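Local coordinates for protein DNA polymerase sliding clamp C (Sulfolobus tokodaii, PDB 3AIZ) that serves as a subunit of a ring-shaped sliding clamp that encircles DNA and tethers the polymerase and other processing proteins to it, at residues C[28-32]-C[33-37]; C[197-200]-C[201-205]. One frame throughout, in Å; residues are numbered along the deposited sequence.

Contact 1 of 2, residues C[28-32]-C[33-37]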
ATOM      1  N   ASP C  28      -8.201  45.364  -3.012  1.00 40.58           N
ATOM      2  CA  ASP C  28      -8.845  46.656  -3.211  1.00 40.05           C
ATOM      3  C   ASP C  28     -10.100  46.778  -2.354  1.00 44.43           C
ATOM      4  O   ASP C  28     -11.183  46.361  -2.760  1.00 45.90           O
ATOM      5  CB  ASP C  28      -9.191  46.850  -4.689  1.00 42.38           C
ATOM      6  CG  ASP C  28      -9.851  48.187  -4.965  1.00 49.30           C
ATOM      7  OD1 ASP C  28      -9.917  49.025  -4.042  1.00 49.21           O
ATOM      8  OD2 ASP C  28     -10.302  48.398  -6.111  1.00 51.42           O
ATOM      9  N   PHE C  29      -9.945  47.354  -1.166  1.00 46.18           N
ATOM     10  CA  PHE C  29     -11.065  47.527  -0.247  1.00 45.23           C
ATOM     11  C   PHE C  29     -11.902  48.751  -0.605  1.00 47.23           C
ATOM     12  O   PHE C  29     -11.414  49.880  -0.576  1.00 49.10           O
ATOM     13  CB  PHE C  29     -10.564  47.633   1.195  1.00 44.31           C
ATOM     14  CG  PHE C  29      -9.863  46.399   1.683  1.00 41.97           C
ATOM     15  CD1 PHE C  29      -8.499  46.248   1.508  1.00 40.63           C
ATOM     16  CD2 PHE C  29     -10.570  45.389   2.313  1.00 41.78           C
ATOM     17  CE1 PHE C  29      -7.850  45.113   1.955  1.00 40.42           C
ATOM     18  CE2 PHE C  29      -9.929  44.251   2.761  1.00 41.49           C
ATOM     19  CZ  PHE C  29      -8.567  44.113   2.581  1.00 42.06           C
ATOM     20  N   THR C  30     -13.166  48.519  -0.943  1.00 47.77           N
ATOM     21  CA  THR C  30     -14.079  49.603  -1.284  1.00 51.76           C
ATOM     22  C   THR C  30     -15.292  49.594  -0.362  1.00 54.63           C
ATOM     23  O   THR C  30     -15.463  48.679   0.445  1.00 51.94           O
ATOM     24  CB  THR C  30     -14.558  49.503  -2.744  1.00 54.10           C
ATOM     25  OG1 THR C  30     -15.351  48.320  -2.912  1.00 51.60           O
ATOM     26  CG2 THR C  30     -13.370  49.454  -3.694  1.00 52.05           C
ATOM     27  N   SER C  31     -16.132  50.616  -0.485  1.00 57.99           N
ATOM     28  CA  SER C  31     -17.334  50.719   0.333  1.00 60.32           C
ATOM     29  C   SER C  31     -18.241  49.505   0.143  1.00 61.20           C
ATOM     30  O   SER C  31     -18.876  49.041   1.090  1.00 63.38           O
ATOM     31  CB  SER C  31     -18.096  52.004   0.006  1.00 65.13           C
ATOM     32  OG  SER C  31     -18.469  52.043  -1.362  1.00 68.52           O
ATOM     33  N   ASP C  32     -18.294  48.996  -1.084  1.00 58.40           N
ATOM     34  CA  ASP C  32     -19.145  47.855  -1.406  1.00 58.69           C
ATOM     35  C   ASP C  32     -18.577  46.544  -0.865  1.00 56.23           C
ATOM     36  O   ASP C  32     -19.322  45.675  -0.411  1.00 55.39           O
ATOM     37  CB  ASP C  32     -19.358  47.753  -2.919  1.00 63.24           C
ATOM     38  CG  ASP C  32     -20.136  48.930  -3.479  1.00 71.19           C
ATOM     39  OD1 ASP C  32     -20.694  49.712  -2.680  1.00 72.32           O
ATOM     40  OD2 ASP C  32     -20.192  49.071  -4.720  1.00 71.48           O
ATOM     41  N   GLY C  33     -17.256  46.407  -0.917  1.00 53.13           N
ATOM     42  CA  GLY C  33     -16.601  45.207  -0.431  1.00 45.14           C
ATOM     43  C   GLY C  33     -15.193  45.049  -0.971  1.00 41.89           C
ATOM     44  O   GLY C  33     -14.665  45.946  -1.627  1.00 42.41           O
ATOM     45  N   LEU C  34     -14.587  43.900  -0.694  1.00 37.92           N
ATOM     46  CA  LEU C  34     -13.228  43.621  -1.142  1.00 37.56           C
ATOM     47  C   LEU C  34     -13.198  43.145  -2.588  1.00 38.47           C
ATOM     48  O   LEU C  34     -13.686  42.061  -2.906  1.00 37.42           O
ATOM     49  CB  LEU C  34     -12.572  42.574  -0.239  1.00 37.01           C
ATOM     50  CG  LEU C  34     -11.192  42.077  -0.672  1.00 36.61           C
ATOM     51  CD1 LEU C  34     -10.223  43.237  -0.843  1.00 40.04           C
ATOM     52  CD2 LEU C  34     -10.649  41.065   0.327  1.00 36.34           C
ATOM     53  N   LYS C  35     -12.622  43.963  -3.463  1.00 38.21           N
ATOM     54  CA  LYS C  35     -12.466  43.593  -4.864  1.00 36.24           C
ATOM     55  C   LYS C  35     -11.037  43.147  -5.140  1.00 35.52           C
ATOM     56  O   LYS C  35     -10.082  43.838  -4.792  1.00 37.56           O
ATOM     57  CB  LYS C  35     -12.845  44.757  -5.781  1.00 34.82           C
ATOM     58  CG  LYS C  35     -14.307  45.164  -5.687  1.00 39.58           C
ATOM     59  CD  LYS C  35     -14.623  46.321  -6.620  1.00 44.52           C
ATOM     60  CE  LYS C  35     -16.081  46.736  -6.506  1.00 51.50           C
ATOM     61  NZ  LYS C  35     -16.422  47.822  -7.465  1.00 60.40           N
ATOM     62  N   ILE C  36     -10.900  41.980  -5.756  1.00 34.33           N
ATOM     63  CA  ILE C  36      -9.593  41.455  -6.121  1.00 34.42           C
ATOM     64  C   ILE C  36      -9.596  41.118  -7.600  1.00 31.71           C
ATOM     65  O   ILE C  36     -10.511  40.462  -8.093  1.00 32.58           O
ATOM     66  CB  ILE C  36      -9.238  40.195  -5.315  1.00 32.70           C
ATOM     67  CG1 ILE C  36      -9.305  40.482  -3.815  1.00 28.99           C
ATOM     68  CG2 ILE C  36      -7.859  39.687  -5.704  1.00 28.12           C
ATOM     69  CD1 ILE C  36      -9.124  39.256  -2.957  1.00 31.56           C
ATOM     70  N   ARG C  37      -8.570  41.570  -8.307  1.00 34.18           N
ATOM     71  CA  ARG C  37      -8.520  41.409  -9.751  1.00 33.53           C
ATOM     72  C   ARG C  37      -7.091  41.195 -10.222  1.00 34.32           C
ATOM     73  O   ARG C  37      -6.202  41.986  -9.909  1.00 41.98           O
ATOM     74  CB  ARG C  37      -9.126  42.639 -10.429  1.00 35.82           C
ATOM     75  CG  ARG C  37      -9.038  42.633 -11.938  1.00 39.11           C
ATOM     76  CD  ARG C  37      -9.825  43.791 -12.523  1.00 41.79           C
ATOM     77  NE  ARG C  37     -11.239  43.722 -12.162  1.00 42.11           N
ATOM     78  CZ  ARG C  37     -12.164  44.561 -12.615  1.00 48.70           C
ATOM     79  NH1 ARG C  37     -11.826  45.535 -13.449  1.00 44.71           N
ATOM     80  NH2 ARG C  37     -13.429  44.426 -12.235  1.00 45.42           N
TER
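Asp-28 and Lys-35 form an antiparallel hydrogen-bonded pair at the closed end of a beta hairpin, Lys-35 N giving to Asp-28 O at 2.9 Å and Asp-28 N to Lys-35 O at 3.0 Å, and Phe-29 and Leu-34 follow as a non-hydrogen-bonded pair. On the buried face of this hairpin Leu-34 sets its CD1 methyl over the centre of the Phe-29 ring, 3.7 Å from CD1 to the ring centroid and 10° off the normal, a CH-pi contact. Leu-34 carries CG anti to its backbone N (chi1 174°), which sends the isobutyl group across to the ring; Leu-34 CD2 comes to 4.1 Å of Phe-29 CE2. Val-67 of the neighbouring strand 65-70 and Met-1 also touch the ring. Asp-28 and Lys-35 point to the other face. In the turn, Thr-30 OG1 donates to Gly-33 O at 2.8 Å, in the carbonyl plane and on a lone pair, while Thr-30 N gives to the same oxygen at 3.1 Å from above that plane. Gly-33 adopts a phi of 161°, a backbone conformation that calls for glycine. The extended Lys-35 chain passes Thr-30, Lys-35 CE lying 4.0 Å from Thr-30 OG1, and Lys-35 NZ stays 4.8 Å from Asp-32 OD2, not in contact. Thr-30 thus holds Gly-33 O by two bonds, linking the start of the turn to the first residue of strand 33-39, while the acidic groups nearby would probably stabilise the positive charge of Lys-35.

Contact 2 of 2, residues C[197-200]-C[201-205]. With SO4 (sulfate ion), chain H.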
ATOM      1  N   TYR C 197     -10.277  24.521 -23.943  1.00 38.81           N
ATOM      2  CA  TYR C 197      -9.542  25.391 -23.033  1.00 37.71           C
ATOM      3  C   TYR C 197      -8.347  24.672 -22.419  1.00 38.18           C
ATOM      4  O   TYR C 197      -8.328  23.444 -22.336  1.00 39.43           O
ATOM      5  CB  TYR C 197     -10.465  25.911 -21.930  1.00 33.69           C
ATOM      6  CG  TYR C 197     -11.687  26.625 -22.454  1.00 33.08           C
ATOM      7  CD1 TYR C 197     -11.614  27.943 -22.883  1.00 34.25           C
ATOM      8  CD2 TYR C 197     -12.912  25.980 -22.526  1.00 31.71           C
ATOM      9  CE1 TYR C 197     -12.728  28.597 -23.369  1.00 35.05           C
ATOM     10  CE2 TYR C 197     -14.031  26.626 -23.007  1.00 32.33           C
ATOM     11  CZ  TYR C 197     -13.934  27.934 -23.428  1.00 32.69           C
ATOM     12  OH  TYR C 197     -15.047  28.582 -23.907  1.00 34.63           O
ATOM     13  N   GLY C 198      -7.351  25.441 -21.992  1.00 37.59           N
ATOM     14  CA  GLY C 198      -6.168  24.879 -21.369  1.00 35.78           C
ATOM     15  C   GLY C 198      -6.516  24.097 -20.118  1.00 36.52           C
ATOM     16  O   GLY C 198      -7.244  24.584 -19.254  1.00 34.47           O
ATOM     17  N   LEU C 199      -5.992  22.880 -20.021  1.00 38.36           N
ATOM     18  CA  LEU C 199      -6.306  22.004 -18.899  1.00 38.16           C
ATOM     19  C   LEU C 199      -5.827  22.578 -17.566  1.00 35.59           C
ATOM     20  O   LEU C 199      -6.591  22.645 -16.604  1.00 35.79           O
ATOM     21  CB  LEU C 199      -5.723  20.604 -19.130  1.00 39.82           C
ATOM     22  CG  LEU C 199      -6.053  19.513 -18.105  1.00 39.23           C
ATOM     23  CD1 LEU C 199      -6.002  18.138 -18.752  1.00 41.45           C
ATOM     24  CD2 LEU C 199      -5.122  19.582 -16.905  1.00 34.53           C
ATOM     25  N   GLU C 200      -4.567  22.997 -17.515  1.00 32.97           N
ATOM     26  CA  GLU C 200      -3.981  23.490 -16.271  1.00 39.82           C
ATOM     27  C   GLU C 200      -4.747  24.673 -15.680  1.00 39.06           C
ATOM     28  O   GLU C 200      -4.912  24.768 -14.463  1.00 36.10           O
ATOM     29  CB  GLU C 200      -2.508  23.860 -16.471  1.00 43.40           C
ATOM     30  CG  GLU C 200      -2.259  24.855 -17.592  1.00 51.35           C
ATOM     31  CD  GLU C 200      -0.809  25.297 -17.666  1.00 56.56           C
ATOM     32  OE1 GLU C 200      -0.275  25.404 -18.791  1.00 55.16           O
ATOM     33  OE2 GLU C 200      -0.204  25.531 -16.597  1.00 54.25           O
ATOM     34  N   TYR C 201      -5.218  25.568 -16.543  1.00 40.12           N
ATOM     35  CA  TYR C 201      -5.923  26.764 -16.092  1.00 36.58           C
ATOM     36  C   TYR C 201      -7.250  26.433 -15.409  1.00 36.06           C
ATOM     37  O   TYR C 201      -7.608  27.044 -14.402  1.00 35.54           O
ATOM     38  CB  TYR C 201      -6.144  27.731 -17.257  1.00 36.20           C
ATOM     39  CG  TYR C 201      -4.874  28.083 -17.997  1.00 41.00           C
ATOM     40  CD1 TYR C 201      -4.693  27.711 -19.323  1.00 38.83           C
ATOM     41  CD2 TYR C 201      -3.848  28.775 -17.365  1.00 41.79           C
ATOM     42  CE1 TYR C 201      -3.530  28.026 -20.001  1.00 40.53           C
ATOM     43  CE2 TYR C 201      -2.682  29.094 -18.034  1.00 41.79           C
ATOM     44  CZ  TYR C 201      -2.528  28.717 -19.351  1.00 43.84           C
ATOM     45  OH  TYR C 201      -1.369  29.033 -20.021  1.00 43.33           O
ATOM     46  N   VAL C 202      -7.978  25.465 -15.957  1.00 35.29           N
ATOM     47  CA  VAL C 202      -9.239  25.039 -15.363  1.00 34.14           C
ATOM     48  C   VAL C 202      -8.983  24.307 -14.054  1.00 32.87           C
ATOM     49  O   VAL C 202      -9.576  24.623 -13.023  1.00 31.24           O
ATOM     50  CB  VAL C 202     -10.034  24.113 -16.303  1.00 33.24           C
ATOM     51  CG1 VAL C 202     -11.266  23.570 -15.593  1.00 28.85           C
ATOM     52  CG2 VAL C 202     -10.424  24.851 -17.574  1.00 28.42           C
ATOM     53  N   VAL C 203      -8.088  23.326 -14.109  1.00 36.02           N
ATOM     54  CA  VAL C 203      -7.757  22.504 -12.952  1.00 34.45           C
ATOM     55  C   VAL C 203      -7.309  23.328 -11.746  1.00 34.96           C
ATOM     56  O   VAL C 203      -7.701  23.045 -10.614  1.00 36.20           O
ATOM     57  CB  VAL C 203      -6.665  21.475 -13.295  1.00 36.70           C
ATOM     58  CG1 VAL C 203      -6.142  20.818 -12.032  1.00 47.08           C
ATOM     59  CG2 VAL C 203      -7.205  20.437 -14.265  1.00 36.27           C
ATOM     60  N   ASN C 204      -6.495  24.348 -11.996  1.00 35.46           N
ATOM     61  CA  ASN C 204      -5.933  25.162 -10.921  1.00 34.72           C
ATOM     62  C   ASN C 204      -6.963  25.964 -10.125  1.00 32.54           C
ATOM     63  O   ASN C 204      -6.604  26.705  -9.211  1.00 37.63           O
ATOM     64  CB  ASN C 204      -4.843  26.090 -11.466  1.00 37.45           C
ATOM     65  CG  ASN C 204      -3.583  25.342 -11.861  1.00 38.22           C
ATOM     66  OD1 ASN C 204      -3.385  24.188 -11.480  1.00 38.47           O
ATOM     67  ND2 ASN C 204      -2.719  26.001 -12.626  1.00 38.37           N
ATOM     68  N   THR C 205      -8.238  25.817 -10.468  1.00 30.21           N
ATOM     69  CA  THR C 205      -9.300  26.507  -9.743  1.00 30.79           C
ATOM     70  C   THR C 205      -9.996  25.565  -8.764  1.00 30.17           C
ATOM     71  O   THR C 205     -10.942  25.953  -8.080  1.00 29.42           O
ATOM     72  CB  THR C 205     -10.349  27.118 -10.700  1.00 30.17           C
ATOM     73  OG1 THR C 205     -11.075  26.071 -11.357  1.00 28.71           O
ATOM     74  CG2 THR C 205      -9.676  27.993 -11.742  1.00 31.36           C
TER
HETATM   75  S   SO4 H 248       0.824  31.089 -16.829  1.00 56.29           S
HETATM   76  O1  SO4 H 248       0.608  30.011 -17.792  1.00 47.51           O
HETATM   77  O2  SO4 H 248       2.168  31.634 -17.004  1.00 50.34           O
HETATM   78  O3  SO4 H 248      -0.158  32.145 -17.050  1.00 45.67           O
HETATM   79  O4  SO4 H 248       0.680  30.569 -15.471  1.00 51.17           O
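One face of the Tyr-201 ring carries Glu-200 CG, 4.0 Å from the ring centroid and 3° off the normal, a CH-pi contact; the carboxylate beyond it is stacked on the phenol end with the two planes 17° apart. At the ring edge lie Gly-198 CA, 3.8 Å from Tyr-201 CD1, and sulfate O1, which takes a hydrogen bond from Tyr-201 OH at 3.1 Å. Ser-42 also binds this sulfate, an ion probably left from crystallisation. Glu-200 reaches the ring because CG sits between its own N and carbonyl carbon (chi1 55°), and its extended chain lies side by side with Tyr-201, pointing the same way. Glu-200 and Tyr-201 belong to the short helix 199-203, entered directly from strand 193-198 with Gly-198 as N-cap, within the C-terminal domain of the PCNA fold. Val-203 N gives to Leu-199 O at 3.0 Å, and Asn-204 N bonds to Glu-200 O, whereas the first bond, from Val-202 N to Gly-198 O, is weak. On the buried side Leu-199 CD2 and Val-203 CG2 lie 3.5 Å apart, facing Ile-146 and Ile-143 of helix 136-149. Past the last turn, Val-202 O accepts twice from Thr-205, from N and from OG1 at 2.7 Å, and the same hydroxyl is hydrogen-bonded to Tyr-229.

Overall arrangement
From the N terminus the chain first makes contact 1, where the turn between strands 24-29 and 33-39 closes a hairpin in the N-terminal domain. These strands belong to the long antiparallel sheet that runs on through strands 45-52 and 235-241 into the C-terminal domain. Contact 2 comes much later, as strand 193-198 of a separate four-stranded sheet turns into helix 199-203, whose side chains touch helix 136-149 and strands 223-231 and 235-241. The two contacts stand in series, neither enclosing nor crossing the other. The centres of contacts 1 and 2 are about 26 Å apart, on opposite sides of the chain's centre. Between the two contacts the nearest atoms are about 13 Å apart.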